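Local coordinates for protein glycosyl hydrolase family 10 (Bacteroides intestinalis DSM 17393, PDB 4QPW) that binds xylo-oligosaccharide through this carbohydrate-binding module, part of a larger protein that is probably a family 10 glycoside hydrolase acting on xylan, at residues Ser49-Ile54 and Lys83-Val88; Ser92-Gly97 and His120-Ser125; Phe99-Glu104 and Gly126-Thr131. All blocks are in the same frame, centred on the assembly; numbering follows the deposited sequence.

Contact 1. Residues Ser49-Ile54 and Lys83-Val88; sequences SQNHFI and KLNFGV. With XYP (beta-D-xylopyranose), chain B.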
# COMPACT_ATOMS: atom_id res chain seq x y z
N SER A 49 -3.01 -13.40 -13.01
CA SER A 49 -3.68 -14.65 -12.56
C SER A 49 -3.70 -14.81 -11.10
O SER A 49 -4.47 -15.64 -10.55
CB SER A 49 -2.98 -15.88 -13.25
OG SER A 49 -1.65 -15.91 -12.95
N GLN A 50 -2.79 -14.13 -10.36
CA GLN A 50 -2.74 -14.15 -8.91
C GLN A 50 -2.64 -12.70 -8.39
O GLN A 50 -1.90 -11.89 -8.95
CB GLN A 50 -1.57 -14.98 -8.37
CG GLN A 50 -1.46 -16.40 -9.01
CD GLN A 50 -0.88 -17.46 -8.09
OE1 GLN A 50 -1.12 -17.48 -6.87
NE2 GLN A 50 -0.04 -18.34 -8.68
N ASN A 51 -3.21 -12.47 -7.23
CA ASN A 51 -3.11 -11.09 -6.67
C ASN A 51 -1.68 -10.73 -6.34
O ASN A 51 -1.36 -9.52 -6.51
CB ASN A 51 -4.08 -10.95 -5.53
CG ASN A 51 -4.51 -9.49 -5.30
OD1 ASN A 51 -5.05 -8.76 -6.13
ND2 ASN A 51 -4.18 -9.04 -4.08
N HIS A 52 -0.83 -11.60 -5.90
CA HIS A 52 0.52 -11.19 -5.56
C HIS A 52 1.39 -10.96 -6.76
O HIS A 52 2.52 -10.52 -6.56
CB HIS A 52 1.19 -12.18 -4.62
CG HIS A 52 1.62 -13.50 -5.24
ND1 HIS A 52 2.88 -13.79 -5.70
CD2 HIS A 52 0.87 -14.58 -5.45
CE1 HIS A 52 2.89 -15.05 -6.20
NE2 HIS A 52 1.68 -15.54 -6.02
N PHE A 53 0.90 -11.24 -7.98
CA PHE A 53 1.72 -10.96 -9.13
C PHE A 53 1.89 -9.49 -9.43
O PHE A 53 2.69 -9.12 -10.28
CB PHE A 53 1.05 -11.65 -10.35
CG PHE A 53 1.40 -13.12 -10.50
CD1 PHE A 53 1.92 -13.84 -9.58
CD2 PHE A 53 1.14 -13.72 -11.76
CE1 PHE A 53 2.23 -15.25 -9.78
CE2 PHE A 53 1.41 -15.11 -11.94
CZ PHE A 53 1.95 -15.85 -11.02
N ILE A 54 1.13 -8.57 -8.75
CA ILE A 54 1.46 -7.13 -8.77
C ILE A 54 1.59 -6.74 -7.30
O ILE A 54 0.55 -6.64 -6.60
CB ILE A 54 0.47 -6.32 -9.49
CG1 ILE A 54 0.30 -6.82 -10.95
CG2 ILE A 54 0.90 -4.86 -9.47
CD1 ILE A 54 -0.75 -6.09 -11.73
N LYS A 83 -10.31 -3.88 -4.49
CA LYS A 83 -9.71 -4.24 -3.24
C LYS A 83 -8.18 -4.24 -3.28
O LYS A 83 -7.57 -4.72 -4.25
CB LYS A 83 -10.20 -5.64 -2.82
CG LYS A 83 -9.64 -6.19 -1.54
CD LYS A 83 -10.00 -7.64 -1.22
CE LYS A 83 -11.33 -7.58 -0.57
NZ LYS A 83 -12.09 -8.84 -0.83
N LEU A 84 -7.60 -3.65 -2.23
CA LEU A 84 -6.13 -3.52 -1.98
C LEU A 84 -5.80 -4.57 -0.86
O LEU A 84 -6.41 -4.37 0.20
CB LEU A 84 -5.79 -1.97 -1.62
CG LEU A 84 -4.45 -1.58 -1.74
CD1 LEU A 84 -3.95 -1.63 -3.18
CD2 LEU A 84 -4.25 -0.17 -1.21
N ASN A 85 -5.03 -5.57 -1.00
CA ASN A 85 -4.58 -6.39 0.09
C ASN A 85 -3.27 -5.89 0.65
O ASN A 85 -2.43 -5.35 -0.15
CB ASN A 85 -4.40 -7.84 -0.36
CG ASN A 85 -5.74 -8.43 -0.75
OD1 ASN A 85 -6.14 -8.29 -1.91
ND2 ASN A 85 -6.50 -8.79 0.18
N PHE A 86 -3.02 -5.99 1.93
CA PHE A 86 -1.79 -5.53 2.54
C PHE A 86 -1.35 -6.36 3.63
O PHE A 86 -2.19 -7.12 4.25
CB PHE A 86 -1.89 -4.03 2.92
CG PHE A 86 -2.92 -3.77 3.94
CD1 PHE A 86 -2.74 -4.10 5.23
CD2 PHE A 86 -4.14 -3.25 3.56
CE1 PHE A 86 -3.74 -3.94 6.17
CE2 PHE A 86 -5.15 -3.09 4.50
CZ PHE A 86 -4.92 -3.43 5.76
N GLY A 87 -0.09 -6.26 4.01
CA GLY A 87 0.42 -6.77 5.27
C GLY A 87 1.41 -5.81 5.84
O GLY A 87 2.21 -5.22 5.05
N VAL A 88 1.43 -5.61 7.12
CA VAL A 88 2.37 -4.72 7.78
C VAL A 88 3.38 -5.54 8.58
O VAL A 88 2.95 -6.27 9.57
CB VAL A 88 1.68 -3.72 8.73
CG1 VAL A 88 2.67 -2.75 9.27
CG2 VAL A 88 0.54 -2.99 8.02
C1 XYP B . 5.83 -13.65 -2.41
C2 XYP B . 4.54 -12.91 -2.18
C3 XYP B . 3.53 -13.75 -1.43
C4 XYP B . 3.36 -15.10 -2.19
C5 XYP B . 4.69 -15.68 -2.45
O2 XYP B . 4.78 -11.73 -1.41
O3 XYP B . 2.27 -13.03 -1.34
O4 XYP B . 2.52 -15.92 -1.37
O5 XYP B . 5.51 -14.84 -3.23
O HOH W 1 -7.12 -6.86 -5.97
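N51 and N85 meet amide to amide, and the contact is best followed outward along N51. Its CB points toward the strand K83-V88, and the first torsion sets CG anti to the backbone N (chi1 -154°), which carries the amide across to N85. CG itself stays 3.9 Å from N85 OD1. Beyond CG, ND2 and OD1 of N51 find different partners. N51 ND2 comes within 3.0 Å of N85 OD1, yet the angle at the donor is poor, so the pair is a close polar approach and not a hydrogen bond; a weak bond to Q124 O engages ND2 instead. The planes of the two amides stand nearly perpendicular, 84° apart. N51 OD1 accepts from the backbone N of L127 and also from a water. That water lies 2.8 Å from N51 OD1 and hands its other proton to K83 O, also at 2.8 Å, linking the loop to the strand indirectly. The module is an antiparallel beta-sandwich, and strand 82-89 belongs to the five-stranded sheet whose neighbouring strand 120-124 faces the bound xylan fragment. The loop S49-I54 makes a short 3-10 turn here, with F53 N bonded to Q50 O at 3.0 Å. The turn sets H52, which follows N51 in the chain, against the sugar: xylose C4 sits 3.8 Å above the imidazole plane, over its centre, while F53 CD1 packs on the opposite face toward the rim.

Contact 2. Residues Ser92-Gly97 and His120-Ser125; sequences SGRAEG and HVMTQS. With XYP (beta-D-xylopyranose), chain B.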
# COMPACT_ATOMS: atom_id res chain seq x y z
N SER A 92 9.27 -12.05 7.02
CA SER A 92 8.90 -13.30 7.73
C SER A 92 7.49 -13.41 8.06
O SER A 92 6.98 -14.57 8.27
CB SER A 92 9.76 -13.39 9.00
OG SER A 92 9.53 -12.45 9.93
N GLY A 93 6.74 -12.32 8.26
CA GLY A 93 5.41 -12.43 8.74
C GLY A 93 4.82 -11.03 9.02
O GLY A 93 5.54 -10.17 9.51
N ARG A 94 3.55 -10.90 8.79
CA ARG A 94 2.87 -9.53 8.84
C ARG A 94 1.54 -9.60 9.46
O ARG A 94 0.84 -10.65 9.42
CB ARG A 94 2.82 -8.94 7.40
CG ARG A 94 4.11 -9.00 6.64
CD ARG A 94 4.09 -8.06 5.43
NE ARG A 94 5.26 -8.17 4.56
CZ ARG A 94 5.41 -9.14 3.62
NH1 ARG A 94 4.47 -10.01 3.42
NH2 ARG A 94 6.50 -9.19 2.93
N ALA A 95 1.01 -8.42 9.88
CA ALA A 95 -0.38 -8.24 10.22
C ALA A 95 -1.13 -7.94 8.94
O ALA A 95 -0.86 -6.90 8.27
CB ALA A 95 -0.51 -7.12 11.22
N GLU A 96 -2.09 -8.73 8.53
CA GLU A 96 -2.75 -8.69 7.24
C GLU A 96 -4.11 -8.13 7.22
O GLU A 96 -4.92 -8.36 8.17
CB GLU A 96 -2.76 -10.14 6.66
CG GLU A 96 -1.39 -10.72 6.39
CD GLU A 96 -1.48 -12.22 6.04
OE1 GLU A 96 -2.24 -12.51 5.12
OE2 GLU A 96 -0.85 -13.10 6.72
N GLY A 97 -4.51 -7.43 6.19
CA GLY A 97 -5.84 -6.94 6.01
C GLY A 97 -6.07 -6.46 4.61
O GLY A 97 -5.28 -6.77 3.72
N HIS A 120 7.74 -3.51 6.55
CA HIS A 120 7.23 -2.66 5.46
C HIS A 120 5.75 -2.87 5.30
O HIS A 120 5.13 -3.71 5.97
CB HIS A 120 8.02 -2.98 4.18
CG HIS A 120 8.10 -4.49 3.94
ND1 HIS A 120 9.24 -5.22 4.18
CD2 HIS A 120 7.19 -5.36 3.47
CE1 HIS A 120 8.99 -6.49 3.85
NE2 HIS A 120 7.79 -6.63 3.41
N VAL A 121 5.12 -2.05 4.43
CA VAL A 121 3.71 -2.25 4.08
C VAL A 121 3.67 -2.94 2.73
O VAL A 121 3.80 -2.29 1.65
CB VAL A 121 2.89 -0.95 4.10
CG1 VAL A 121 1.45 -1.24 3.74
CG2 VAL A 121 2.99 -0.31 5.45
N MET A 122 3.57 -4.26 2.73
CA MET A 122 3.44 -5.03 1.49
C MET A 122 2.04 -4.81 0.97
O MET A 122 1.05 -4.98 1.71
CB MET A 122 3.60 -6.52 1.82
CG MET A 122 3.27 -7.41 0.65
SD MET A 122 4.20 -7.14 -0.86
CE MET A 122 5.73 -8.02 -0.39
N THR A 123 1.88 -4.47 -0.32
CA THR A 123 0.59 -4.10 -0.90
C THR A 123 0.46 -4.89 -2.19
O THR A 123 1.42 -5.01 -2.98
CB THR A 123 0.59 -2.60 -1.17
OG1 THR A 123 1.07 -1.90 0.04
CG2 THR A 123 -0.77 -2.09 -1.43
N GLN A 124 -0.71 -5.50 -2.43
CA GLN A 124 -0.93 -6.40 -3.56
C GLN A 124 -2.26 -6.13 -4.24
O GLN A 124 -3.30 -5.98 -3.52
CB GLN A 124 -0.86 -7.86 -3.11
CG GLN A 124 0.43 -8.18 -2.39
CD GLN A 124 0.70 -9.66 -2.06
OE1 GLN A 124 -0.24 -10.44 -2.03
NE2 GLN A 124 1.90 -10.06 -1.92
N SER A 125 -2.26 -6.07 -5.58
CA SER A 125 -3.45 -5.71 -6.33
C SER A 125 -3.48 -6.38 -7.72
O SER A 125 -4.09 -5.81 -8.58
CB SER A 125 -3.55 -4.21 -6.38
OG SER A 125 -2.43 -3.62 -6.99
C1 XYP B . 5.83 -13.65 -2.41
C2 XYP B . 4.54 -12.91 -2.18
C3 XYP B . 3.53 -13.75 -1.43
C4 XYP B . 3.36 -15.10 -2.19
C5 XYP B . 4.69 -15.68 -2.45
O2 XYP B . 4.78 -11.73 -1.41
O3 XYP B . 2.27 -13.03 -1.34
O4 XYP B . 2.52 -15.92 -1.37
O5 XYP B . 5.51 -14.84 -3.23
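R94 reaches H120 through NH2, which donates to H120 NE2 at 2.9 Å with an N-H...acceptor angle of 150°. The donor lies close to the imidazole plane and the acceptor close to the guanidinium plane, so the two flat groups meet edge to edge although their planes are turned 51° apart. Because NE2 accepts, H120 is probably neutral, with its proton on ND1. M122 covers one face of the guanidinium: its CB lies 3.6 Å above the R94 plane, over the centre. M122 CG is anti to the backbone N, and the chain then bends at chi2 and again at chi3, which turns CE back to R94 NH2, again at 3.6 Å. The arginine is therefore gripped at an edge by a ring and covered on one face by an aliphatic chain.

H120 and M122 lie on strand 120-124 of the sheet that carries the glycan in this beta-sandwich carbohydrate-binding module, and R94 just precedes strand 95-101. Strand 82-89 runs between strands 120-124 and 95-101, and backbone bonds of H120 with G89 and of A95 with V88 fix that order. The 8.6 Å between the CA atoms of R94 and M122 agrees with a side chain extended over an intervening strand. M122 and Q124 belong to the glycan pocket. Q124 NE2 donates to xylose O3 at 3.0 Å in a nearly straight bond (172°), whereas M122 CE approaches xylose O2 no closer than 4.0 Å.

Further out, H120 stacks on the ring of H57 and also meets W91, another pocket residue, while R94 NE makes a weak bond to G89 O. M122 packs on W91, Q55 and H57. Q55 OE1, itself bonded to the sugar, receives a weak bond from Q124 NE2, tying the two glutamines together at the xylose.

Contact 3. Residues Phe99-Glu104 and Gly126-Thr131; sequences FSFNTE and GLFVGT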
# COMPACT_ATOMS: atom_id res chain seq x y z
N PHE A 99 -8.25 -3.19 2.13
CA PHE A 99 -9.10 -2.03 1.99
C PHE A 99 -9.90 -2.12 0.68
O PHE A 99 -9.35 -2.42 -0.39
CB PHE A 99 -8.28 -0.71 2.01
CG PHE A 99 -7.49 -0.40 3.26
CD1 PHE A 99 -8.02 -0.57 4.52
CD2 PHE A 99 -6.19 0.10 3.17
CE1 PHE A 99 -7.31 -0.25 5.65
CE2 PHE A 99 -5.51 0.43 4.30
CZ PHE A 99 -6.06 0.30 5.53
N SER A 100 -11.17 -1.78 0.78
CA SER A 100 -12.07 -1.72 -0.41
C SER A 100 -12.30 -0.27 -0.79
O SER A 100 -13.00 0.45 -0.04
CB SER A 100 -13.42 -2.41 -0.08
OG SER A 100 -13.12 -3.81 0.13
N PHE A 101 -11.63 0.15 -1.82
CA PHE A 101 -11.58 1.53 -2.26
C PHE A 101 -12.64 1.84 -3.27
O PHE A 101 -13.25 0.88 -3.84
CB PHE A 101 -10.15 1.87 -2.71
CG PHE A 101 -9.65 1.02 -3.85
CD1 PHE A 101 -10.08 1.20 -5.16
CD2 PHE A 101 -8.77 0.00 -3.63
CE1 PHE A 101 -9.65 0.38 -6.21
CE2 PHE A 101 -8.32 -0.81 -4.64
CZ PHE A 101 -8.75 -0.63 -5.94
N ASN A 102 -12.82 3.09 -3.53
CA ASN A 102 -13.80 3.54 -4.54
C ASN A 102 -13.23 4.68 -5.26
O ASN A 102 -11.98 4.96 -5.26
CB ASN A 102 -15.19 3.79 -3.88
CG ASN A 102 -15.23 5.01 -3.06
OD1 ASN A 102 -14.30 5.77 -2.94
ND2 ASN A 102 -16.45 5.32 -2.53
N THR A 103 -14.03 5.49 -5.98
CA THR A 103 -13.56 6.54 -6.77
C THR A 103 -13.31 7.88 -6.06
O THR A 103 -12.97 8.87 -6.69
CB THR A 103 -14.41 6.76 -8.08
OG1 THR A 103 -15.69 7.37 -7.65
CG2 THR A 103 -14.60 5.52 -8.84
N GLU A 104 -13.57 7.95 -4.78
CA GLU A 104 -13.39 9.14 -3.96
C GLU A 104 -12.06 8.98 -3.18
O GLU A 104 -11.81 7.90 -2.66
CB GLU A 104 -14.56 9.21 -2.95
CG GLU A 104 -15.92 9.25 -3.65
CD GLU A 104 -17.10 9.19 -2.75
OE1 GLU A 104 -16.96 9.10 -1.52
OE2 GLU A 104 -18.28 9.33 -3.25
N GLY A 126 -2.84 -7.52 -7.85
CA GLY A 126 -2.78 -8.14 -9.20
C GLY A 126 -4.13 -8.42 -9.85
O GLY A 126 -4.18 -8.44 -11.12
N LEU A 127 -5.16 -8.64 -9.08
CA LEU A 127 -6.46 -8.94 -9.71
C LEU A 127 -7.19 -7.75 -10.14
O LEU A 127 -8.28 -7.82 -10.81
CB LEU A 127 -7.33 -9.72 -8.72
CG LEU A 127 -6.74 -11.02 -8.27
CD1 LEU A 127 -7.59 -11.73 -7.17
CD2 LEU A 127 -6.53 -11.99 -9.44
N PHE A 128 -6.78 -6.49 -9.80
CA PHE A 128 -7.46 -5.28 -10.14
C PHE A 128 -7.08 -4.73 -11.43
O PHE A 128 -5.87 -4.56 -11.70
CB PHE A 128 -7.27 -4.19 -9.02
CG PHE A 128 -8.01 -2.92 -9.31
CD1 PHE A 128 -9.39 -2.84 -9.12
CD2 PHE A 128 -7.42 -1.84 -9.83
CE1 PHE A 128 -10.06 -1.66 -9.39
CE2 PHE A 128 -8.08 -0.67 -10.05
CZ PHE A 128 -9.41 -0.56 -9.91
N VAL A 129 -8.05 -4.42 -12.31
CA VAL A 129 -7.90 -3.77 -13.55
C VAL A 129 -8.27 -2.32 -13.51
O VAL A 129 -9.45 -2.03 -13.25
CB VAL A 129 -8.64 -4.50 -14.73
CG1 VAL A 129 -8.38 -3.80 -16.02
CG2 VAL A 129 -8.22 -5.93 -14.76
N GLY A 130 -7.38 -1.40 -13.73
CA GLY A 130 -7.63 0.01 -13.72
C GLY A 130 -6.48 0.77 -13.08
O GLY A 130 -5.32 0.36 -13.18
N THR A 131 -6.81 1.89 -12.47
CA THR A 131 -5.78 2.77 -11.83
C THR A 131 -6.07 2.80 -10.33
O THR A 131 -7.21 3.13 -9.92
CB THR A 131 -5.84 4.13 -12.40
OG1 THR A 131 -5.63 4.10 -13.87
CG2 THR A 131 -4.77 5.08 -11.85
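A T-shaped aromatic pair, F101 with F128, joins the end of strand 95-101 to the loop that precedes strand 130-141. The ring centroids are 5.1 Å apart and the planes make an angle of 80°, the signature of an edge-to-face stack. F101 presents the edge: its CZ stands 3.8 Å above the F128 plane, over the centre of that ring, and its CE1 comes equally close to F128 CE1. The two side chains approach from opposite directions. On the loop side CG of F128 is anti to the backbone N (chi1 -178°), which projects the ring toward the strand and presents a face to F101.

Within the beta-sandwich, the pair joins an outer strand of the five-stranded sheet to the loop crossing to the seven-stranded one. Contact between the layers is made by F101 itself, which packs in addition on V76 and Y108, both on strands of the seven-stranded sheet; it is buried there, while F128 is partly exposed. No residue of the glycan pocket lies in either segment; the contact is hydrophobic packing.

The backbone around each phenylalanine is held separately. After F101 the chain leaves the sheet in an Asx turn, with E104 N donating to N102 OD1 at 2.9 Å (161°) from above the carbonyl plane. F101 keeps a backbone bond to G82, and N102 one to G78. Past F128, the hydroxyl of T44 bonds both F128 O and G130 N, pinning the bend that leads into the strand, and F128 CE2 lies 3.8 Å from G130 CA. T131 N is then bonded to S79 OG as strand 130-141 sets out.

Overall arrangement
From the N terminus, the loop 49-54 is reached first, and contact 1 closes across 28 residues when strand 82-89 arrives. Contact 2 opens only afterwards, so the two are in series. Contacts 2 and 3 close over 22 and 21 residues, both enclosing strand 106-113, and they cross: segments 92-97 and 99-104 take the start and end of strand 95-101, and their partners, 120-125 and 126-131, return in the same order. Contacts 1 and 2, with centres about 8 Å apart, share the glycan-binding sheet and the same xylose. Contact 3 ties that sheet's outer strand to the loop leading into strand 130-141 of the other layer; a probable backbone hydrogen bond from G126 N to N51 O connects it with contact 1.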